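Local coordinates for LRR receptor-like serine/threonine-protein kinase RGI3 (Arabidopsis thaliana, PDB 5HZ0) that acts as a receptor for RGF peptide hormones, which it binds through this leucine-rich repeat ectodomain, and so helps maintain the root stem cell niche, at residues Asp475-Ala480 with Lys497-Lys502; Leu519-Leu524 with Leu543-Asn548; Leu568-Val573 with Leu591-Ile596. The protein carries 5 engineered substitutions. One frame throughout, in Å; residues are numbered along the deposited sequence.

Following the chain toward its C terminus, the three contacts follow one another near the end of the leucine-rich repeat solenoid. Each closes the loop of one repeat turn before the next opens, so none nests in or crosses another. Contact 1 joins the end of strand 473-475 and the turn after it to strand 497-499 and its own turn. Strand 497-499 then pairs with strand 521-523, which carries contact 2 on to strand 546-548. That strand pairs in turn with 570-572, where contact 3 begins; it ends at 593-595, the last strand of the run. The centres of contacts 1 and 2 lie about 12 Å apart. A sugar on contact 2 also reaches contact 3.

Contact 1. Residues Asp475-Ala480 with Lys497-Lys502; sequences DFSDNA and KLNLAK
F476 N donates to N499 O at 2.8 Å, arriving almost straight on to the carbonyl (C=O...N angle 178°). Two more backbone bonds continue into the turn: D478 N to A501 O, also 2.8 Å, and N479 N to K502 O at 3.2 Å. Beside them two Asx turns repeat each other. D475 OD1 accepts both S477 N and S477 OG, and N499 OD1 accepts A501 N. With CG anti to the backbone N in D475 (-165°) and N499 alike, carboxylate and amide stand side by side, their planes 19° apart, but D475 OD1 and N499 ND2 are not hydrogen-bonded. N479 ND2 reaches F476 O from above the carbonyl plane, and N503 ND2 bonds to the same oxygen, a rung of the asparagine ladder familiar from leucine-rich repeats. On the core side L500 CD2 packs obliquely on F476 CD2 at 3.8 Å. At the outer end the K502 chain runs beside D478, its CD 3.3 Å from D478 OD1. K502 NZ stays 4.1 Å from that oxygen, while D478 OD2 bonds to T455 OG1. The pairing thus rests on the three backbone bonds, the Asx turns shaping each segment, and the D478-K502 attraction is probably only a modest addition.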
# COMPACT_ATOMS: atom_id res chain seq x y z
N ASP A 475 4.31 23.02 -9.32
CA ASP A 475 4.57 22.89 -10.75
C ASP A 475 3.53 23.66 -11.56
O ASP A 475 2.40 23.21 -11.71
CB ASP A 475 4.54 21.40 -11.12
CG ASP A 475 5.15 21.11 -12.49
OD1 ASP A 475 5.37 22.07 -13.26
OD2 ASP A 475 5.39 19.92 -12.79
N PHE A 476 3.93 24.81 -12.10
CA PHE A 476 3.11 25.64 -13.00
C PHE A 476 3.55 25.54 -14.46
O PHE A 476 3.15 26.33 -15.31
CB PHE A 476 3.04 27.10 -12.53
CG PHE A 476 2.43 27.27 -11.15
CD1 PHE A 476 1.66 26.26 -10.58
CD2 PHE A 476 2.63 28.44 -10.44
CE1 PHE A 476 1.12 26.42 -9.32
CE2 PHE A 476 2.09 28.60 -9.18
CZ PHE A 476 1.32 27.59 -8.62
N SER A 477 4.46 24.61 -14.74
CA SER A 477 5.07 24.55 -16.06
C SER A 477 4.07 24.33 -17.18
O SER A 477 3.00 23.79 -16.97
CB SER A 477 6.19 23.49 -16.12
OG SER A 477 5.69 22.20 -15.83
N ASP A 478 4.45 24.77 -18.37
CA ASP A 478 3.63 24.63 -19.56
C ASP A 478 2.30 25.36 -19.42
O ASP A 478 1.22 24.77 -19.46
CB ASP A 478 3.43 23.14 -19.86
CG ASP A 478 3.00 22.89 -21.26
OD1 ASP A 478 3.11 23.83 -22.09
OD2 ASP A 478 2.54 21.76 -21.55
N ASN A 479 2.39 26.68 -19.28
CA ASN A 479 1.23 27.55 -19.27
C ASN A 479 1.57 28.82 -20.05
O ASN A 479 2.59 28.88 -20.75
CB ASN A 479 0.78 27.89 -17.82
CG ASN A 479 0.00 26.75 -17.15
OD1 ASN A 479 -1.14 26.46 -17.50
ND2 ASN A 479 0.62 26.11 -16.16
N ALA A 480 0.66 29.79 -20.01
CA ALA A 480 0.89 31.14 -20.51
C ALA A 480 1.20 32.23 -19.46
O ALA A 480 0.97 33.41 -19.72
CB ALA A 480 -0.19 31.57 -21.50
N LYS A 497 10.56 22.09 -4.26
CA LYS A 497 10.59 21.96 -5.71
C LYS A 497 9.72 23.02 -6.34
O LYS A 497 8.53 23.09 -6.03
CB LYS A 497 10.07 20.59 -6.12
CG LYS A 497 10.86 19.45 -5.54
CD LYS A 497 10.56 18.14 -6.21
CE LYS A 497 11.34 17.04 -5.54
NZ LYS A 497 10.96 15.75 -6.14
N LEU A 498 10.31 23.81 -7.24
CA LEU A 498 9.58 24.86 -7.93
C LEU A 498 9.84 24.78 -9.43
O LEU A 498 10.96 24.99 -9.89
CB LEU A 498 10.00 26.24 -7.41
CG LEU A 498 9.43 27.42 -8.20
CD1 LEU A 498 7.91 27.34 -8.21
CD2 LEU A 498 9.90 28.76 -7.65
N ASN A 499 8.80 24.47 -10.19
CA ASN A 499 8.90 24.38 -11.63
C ASN A 499 7.94 25.36 -12.30
O ASN A 499 6.72 25.18 -12.26
CB ASN A 499 8.59 22.94 -12.03
CG ASN A 499 8.77 22.69 -13.52
OD1 ASN A 499 8.98 23.61 -14.30
ND2 ASN A 499 8.66 21.43 -13.91
N LEU A 500 8.51 26.42 -12.87
CA LEU A 500 7.81 27.43 -13.66
C LEU A 500 7.99 27.33 -15.17
O LEU A 500 7.63 28.27 -15.90
CB LEU A 500 8.15 28.83 -13.18
CG LEU A 500 7.77 29.00 -11.71
CD1 LEU A 500 8.32 30.32 -11.25
CD2 LEU A 500 6.24 28.92 -11.53
N ALA A 501 8.62 26.26 -15.61
CA ALA A 501 9.18 26.16 -16.96
C ALA A 501 8.14 26.23 -18.07
O ALA A 501 6.98 25.89 -17.85
CB ALA A 501 10.01 24.88 -17.10
N LYS A 502 8.56 26.69 -19.24
CA LYS A 502 7.67 26.85 -20.39
C LYS A 502 6.49 27.79 -20.10
O LYS A 502 5.32 27.41 -20.18
CB LYS A 502 7.18 25.50 -20.91
CG LYS A 502 6.76 25.56 -22.36
CD LYS A 502 6.32 24.21 -22.89
CE LYS A 502 6.18 24.26 -24.42
NZ LYS A 502 5.50 25.49 -24.92

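Contact 2. Residues Leu519-Leu524 with Leu543-Asn548; sequences LQLLNL and LAISLN. With NAG (2-acetamido-2-deoxy-beta-D-glucopyranose), chain D.
The amides of N523 and N548 stand side by side, pointing the same way, with planes 11° apart. N548 CB lies on one side of the N523 amide, 3.3 Å from N523 OD1, and the methyl of A501 lies on the other. The two oxygens have partners of their own: N523 OD1 accepts G525 N, and N548 OD1 bonds to S550 OG. N548 ND2 carries an N-acetylglucosamine, bonded to its C1 at 1.5 Å, on the sheet face that also bears L521, S546 and N523; N548 CG is anti to the backbone N (-168°), as in N523, and this brings the two amides alongside.

Between the strands a parallel ladder runs from L522 N to S546 O, N548 N to L522 O and L524 N to N548 O, each 2.9 Å. At the entrance Q520 O accepts A544 N on a lone pair at 3.1 Å, with a weak second bond from I545 N. On the inner face L522 CD2 lies alongside L547 CD1 at 3.9 Å. At this same entrance I545 meets two partners: its CG2 sits 3.8 Å from L521 CD1, and its CD1 3.7 Å from Q520 OE1.

This is one step of the strand ladder of a leucine-rich repeat solenoid. Strand 497-499 flanks it beyond 521-523, L498 packing on L522; beyond 546-548 comes strand 570-572, with L571 against L547 and D572 beside N548.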
# COMPACT_ATOMS: atom_id res chain seq x y z
N LEU A 519 14.89 24.81 -0.96
CA LEU A 519 14.69 24.54 -2.38
C LEU A 519 15.75 23.59 -2.92
O LEU A 519 16.92 23.93 -3.01
CB LEU A 519 14.77 25.86 -3.14
CG LEU A 519 14.03 25.94 -4.46
CD1 LEU A 519 12.61 25.44 -4.28
CD2 LEU A 519 14.04 27.37 -4.96
N GLN A 520 15.30 22.39 -3.27
CA GLN A 520 16.12 21.37 -3.93
C GLN A 520 16.13 21.49 -5.46
O GLN A 520 17.14 21.25 -6.10
CB GLN A 520 15.69 19.97 -3.48
CG GLN A 520 15.97 19.67 -1.99
CD GLN A 520 15.27 18.40 -1.50
OE1 GLN A 520 14.93 17.53 -2.29
NE2 GLN A 520 15.06 18.31 -0.19
N LEU A 521 14.99 21.84 -6.03
CA LEU A 521 14.85 21.80 -7.48
C LEU A 521 14.28 23.11 -7.94
O LEU A 521 13.25 23.54 -7.43
CB LEU A 521 13.96 20.63 -7.92
CG LEU A 521 13.72 20.41 -9.42
CD1 LEU A 521 13.56 18.93 -9.73
CD2 LEU A 521 12.50 21.17 -9.93
N LEU A 522 14.94 23.74 -8.91
CA LEU A 522 14.41 24.97 -9.49
C LEU A 522 14.46 24.92 -11.02
O LEU A 522 15.53 24.88 -11.62
CB LEU A 522 15.15 26.21 -8.97
CG LEU A 522 14.73 27.53 -9.63
CD1 LEU A 522 13.27 27.87 -9.32
CD2 LEU A 522 15.64 28.67 -9.22
N ASN A 523 13.28 24.93 -11.63
CA ASN A 523 13.18 24.97 -13.07
C ASN A 523 12.54 26.25 -13.57
O ASN A 523 11.34 26.46 -13.42
CB ASN A 523 12.40 23.77 -13.59
CG ASN A 523 12.62 23.56 -15.08
OD1 ASN A 523 13.18 24.42 -15.76
ND2 ASN A 523 12.17 22.43 -15.59
N LEU A 524 13.38 27.12 -14.13
CA LEU A 524 13.00 28.34 -14.83
C LEU A 524 13.08 28.26 -16.35
O LEU A 524 13.01 29.29 -17.03
CB LEU A 524 13.78 29.54 -14.29
CG LEU A 524 13.56 29.75 -12.79
CD1 LEU A 524 14.24 31.02 -12.31
CD2 LEU A 524 12.06 29.77 -12.48
N LEU A 543 20.04 23.59 -2.88
CA LEU A 543 19.84 23.28 -4.30
C LEU A 543 20.67 22.07 -4.63
O LEU A 543 21.88 22.10 -4.60
CB LEU A 543 20.27 24.46 -5.17
CG LEU A 543 19.19 25.49 -5.52
CD1 LEU A 543 19.75 26.60 -6.38
CD2 LEU A 543 18.05 24.80 -6.22
N ALA A 544 19.99 20.99 -5.00
CA ALA A 544 20.63 19.69 -5.05
C ALA A 544 20.26 18.93 -6.30
O ALA A 544 21.12 18.52 -7.08
CB ALA A 544 20.30 18.87 -3.81
N ILE A 545 18.96 18.67 -6.44
CA ILE A 545 18.47 17.86 -7.54
C ILE A 545 18.73 18.49 -8.90
O ILE A 545 19.41 17.91 -9.74
CB ILE A 545 16.96 17.60 -7.42
CG1 ILE A 545 16.63 16.92 -6.08
CG2 ILE A 545 16.49 16.78 -8.59
CD1 ILE A 545 15.15 16.62 -5.91
N SER A 546 18.18 19.68 -9.12
CA SER A 546 18.32 20.32 -10.41
C SER A 546 18.21 21.84 -10.36
O SER A 546 17.48 22.39 -9.55
CB SER A 546 17.27 19.75 -11.37
OG SER A 546 17.25 20.47 -12.59
N LEU A 547 18.98 22.50 -11.23
CA LEU A 547 18.81 23.93 -11.52
C LEU A 547 18.83 24.11 -13.04
O LEU A 547 19.86 23.86 -13.70
CB LEU A 547 19.89 24.78 -10.83
CG LEU A 547 20.04 26.28 -11.15
CD1 LEU A 547 18.80 27.08 -10.78
CD2 LEU A 547 21.28 26.89 -10.49
N ASN A 548 17.69 24.53 -13.58
CA ASN A 548 17.52 24.71 -15.01
C ASN A 548 17.18 26.18 -15.26
O ASN A 548 16.11 26.64 -14.89
CB ASN A 548 16.42 23.77 -15.52
CG ASN A 548 16.37 23.66 -17.03
OD1 ASN A 548 16.82 24.55 -17.76
ND2 ASN A 548 15.77 22.55 -17.52
C1 NAG D . 15.70 22.41 -18.97
C2 NAG D . 15.62 20.90 -19.22
C3 NAG D . 15.37 20.60 -20.70
C4 NAG D . 14.13 21.36 -21.19
C5 NAG D . 14.42 22.84 -20.96
C6 NAG D . 13.32 23.78 -21.44
C7 NAG D . 17.01 19.18 -18.08
C8 NAG D . 18.42 18.84 -17.66
N2 NAG D . 16.86 20.34 -18.73
O3 NAG D . 15.24 19.21 -20.87
O4 NAG D . 13.71 21.06 -22.54
O5 NAG D . 14.61 23.07 -19.58
O6 NAG D . 12.09 23.48 -20.82
O7 NAG D . 16.09 18.40 -17.85

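Contact 3. Residues Leu568-Val573 with Leu591-Ile596; sequences LGVLDV and LVSLNI. With NAG (2-acetamido-2-deoxy-beta-D-glucopyranose), chain E; NAG (2-acetamido-2-deoxy-beta-D-glucopyranose), chain D.
D572 and N595 leave the same face of the sheet, and with CG anti to the backbone N in both (chi1 -167°) carboxylate and amide lie side by side, their planes 15° apart. The setting is the parallel strand ladder of a leucine-rich repeat solenoid, here its last step, with strands 570-572 and 593-595 only 5° from parallel. D572 OD1 faces N595 CB at 3.5 Å and takes a hydrogen bond from S574 OG. D572 OD2 points to the sugars and grips two of them: it accepts the acetamide N2 of the N-acetylglucosamine on N595 at 2.7 Å, and N2 of the one carried by N548 at 3.0 Å. That second sugar is also bonded to E526. Replacing D572 with an alanine would probably leave both acetamide N-H groups without this acceptor, set the two sugars freer to swing, and deprive S574 OG of a partner.

The strands themselves are zipped by backbone bonds. G569 O receives both V592 N and S593 N where the ladder begins; L571 then donates to S593 O and accepts from N595 N, and V573 N closes the series on N595 O. Facing inward, L571 CD2 lies beside L594 CD1 at 3.9 Å, and L591 CD1 comes within 4.1 Å of L571 CB. F610 of helix 609-613 packs against L591 and L594. Past the strands V573 CG2 meets I596 CG2 at 3.8 Å, and V573 O is bonded by the side-chain amides of N576 and N599, another rung of the asparagine ladder. On the sugar-bearing face, N595 OD1 is tied to S597 OG while N595 ND2 forms the N-glycosidic bond to C1 of its N-acetylglucosamine, 1.4 Å long.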
# COMPACT_ATOMS: atom_id res chain seq x y z
N LEU A 568 24.76 20.38 -6.06
CA LEU A 568 23.98 20.39 -7.29
C LEU A 568 24.39 19.24 -8.18
O LEU A 568 25.55 19.11 -8.54
CB LEU A 568 24.18 21.72 -8.02
CG LEU A 568 23.29 21.97 -9.24
CD1 LEU A 568 21.82 21.70 -8.91
CD2 LEU A 568 23.47 23.40 -9.71
N GLY A 569 23.43 18.38 -8.52
CA GLY A 569 23.71 17.25 -9.40
C GLY A 569 23.49 17.54 -10.87
O GLY A 569 24.16 16.95 -11.72
N VAL A 570 22.58 18.45 -11.18
CA VAL A 570 22.25 18.75 -12.57
C VAL A 570 22.13 20.25 -12.80
O VAL A 570 21.40 20.94 -12.07
CB VAL A 570 20.94 18.06 -13.00
CG1 VAL A 570 20.55 18.49 -14.42
CG2 VAL A 570 21.06 16.55 -12.90
N LEU A 571 22.85 20.76 -13.79
CA LEU A 571 22.78 22.18 -14.10
C LEU A 571 22.67 22.42 -15.60
O LEU A 571 23.52 21.96 -16.37
CB LEU A 571 23.98 22.93 -13.50
CG LEU A 571 24.16 24.39 -13.91
CD1 LEU A 571 23.11 25.31 -13.31
CD2 LEU A 571 25.54 24.89 -13.55
N ASP A 572 21.62 23.12 -16.01
CA ASP A 572 21.38 23.47 -17.40
C ASP A 572 21.13 24.98 -17.51
O ASP A 572 20.07 25.50 -17.09
CB ASP A 572 20.14 22.71 -17.86
CG ASP A 572 19.96 22.73 -19.37
OD1 ASP A 572 20.55 23.59 -20.04
OD2 ASP A 572 19.21 21.87 -19.89
N VAL A 573 22.12 25.68 -18.07
CA VAL A 573 22.08 27.09 -18.42
C VAL A 573 21.95 27.34 -19.93
O VAL A 573 22.01 28.48 -20.40
CB VAL A 573 23.31 27.85 -17.84
CG1 VAL A 573 23.23 27.90 -16.32
CG2 VAL A 573 24.62 27.20 -18.28
N LEU A 591 28.63 17.44 -9.30
CA LEU A 591 28.01 17.81 -10.55
C LEU A 591 28.11 16.65 -11.53
O LEU A 591 29.20 16.15 -11.85
CB LEU A 591 28.64 19.08 -11.10
CG LEU A 591 27.93 19.79 -12.26
CD1 LEU A 591 26.53 20.19 -11.84
CD2 LEU A 591 28.74 21.00 -12.73
N VAL A 592 26.95 16.22 -12.01
CA VAL A 592 26.80 15.00 -12.79
C VAL A 592 26.55 15.38 -14.23
O VAL A 592 27.25 14.94 -15.13
CB VAL A 592 25.60 14.16 -12.27
CG1 VAL A 592 25.35 12.96 -13.17
CG2 VAL A 592 25.82 13.74 -10.81
N SER A 593 25.50 16.15 -14.43
CA SER A 593 25.14 16.64 -15.75
C SER A 593 25.28 18.16 -15.84
O SER A 593 24.80 18.91 -14.98
CB SER A 593 23.71 16.21 -16.09
OG SER A 593 23.35 16.65 -17.38
N LEU A 594 25.94 18.61 -16.90
CA LEU A 594 26.18 20.03 -17.14
C LEU A 594 25.83 20.34 -18.58
O LEU A 594 26.38 19.72 -19.48
CB LEU A 594 27.65 20.38 -16.90
CG LEU A 594 28.02 21.83 -17.22
CD1 LEU A 594 27.11 22.79 -16.46
CD2 LEU A 594 29.50 22.14 -16.93
N ASN A 595 24.89 21.26 -18.82
CA ASN A 595 24.61 21.68 -20.18
C ASN A 595 24.85 23.19 -20.31
O ASN A 595 24.08 24.01 -19.78
CB ASN A 595 23.18 21.29 -20.55
CG ASN A 595 22.89 21.41 -22.04
OD1 ASN A 595 23.60 22.13 -22.74
ND2 ASN A 595 21.83 20.73 -22.53
N ILE A 596 25.97 23.53 -20.97
CA ILE A 596 26.38 24.91 -21.28
C ILE A 596 26.21 25.38 -22.75
O ILE A 596 26.67 26.47 -23.11
CB ILE A 596 27.80 25.25 -20.75
CG1 ILE A 596 28.83 24.17 -21.15
CG2 ILE A 596 27.78 25.42 -19.24
CD1 ILE A 596 29.10 24.05 -22.61
C1 NAG E . 21.09 19.89 -21.62
C2 NAG E . 19.74 19.68 -22.31
C3 NAG E . 18.87 18.62 -21.64
C4 NAG E . 19.66 17.36 -21.31
C5 NAG E . 20.97 17.74 -20.61
C6 NAG E . 21.87 16.55 -20.36
C7 NAG E . 18.33 21.32 -23.44
C8 NAG E . 17.72 22.69 -23.39
N2 NAG E . 19.02 20.95 -22.37
O3 NAG E . 17.87 18.24 -22.54
O4 NAG E . 18.86 16.45 -20.57
O5 NAG E . 21.70 18.63 -21.43
O6 NAG E . 22.33 16.04 -21.60
O7 NAG E . 18.17 20.57 -24.40
C1 NAG D . 15.70 22.41 -18.97
C2 NAG D . 15.62 20.90 -19.22
C3 NAG D . 15.37 20.60 -20.70
C4 NAG D . 14.13 21.36 -21.19
C5 NAG D . 14.42 22.84 -20.96
C6 NAG D . 13.32 23.78 -21.44
C7 NAG D . 17.01 19.18 -18.08
C8 NAG D . 18.42 18.84 -17.66
N2 NAG D . 16.86 20.34 -18.73
O3 NAG D . 15.24 19.21 -20.87
O4 NAG D . 13.71 21.06 -22.54
O5 NAG D . 14.61 23.07 -19.58
O6 NAG D . 12.09 23.48 -20.82
O7 NAG D . 16.09 18.40 -17.85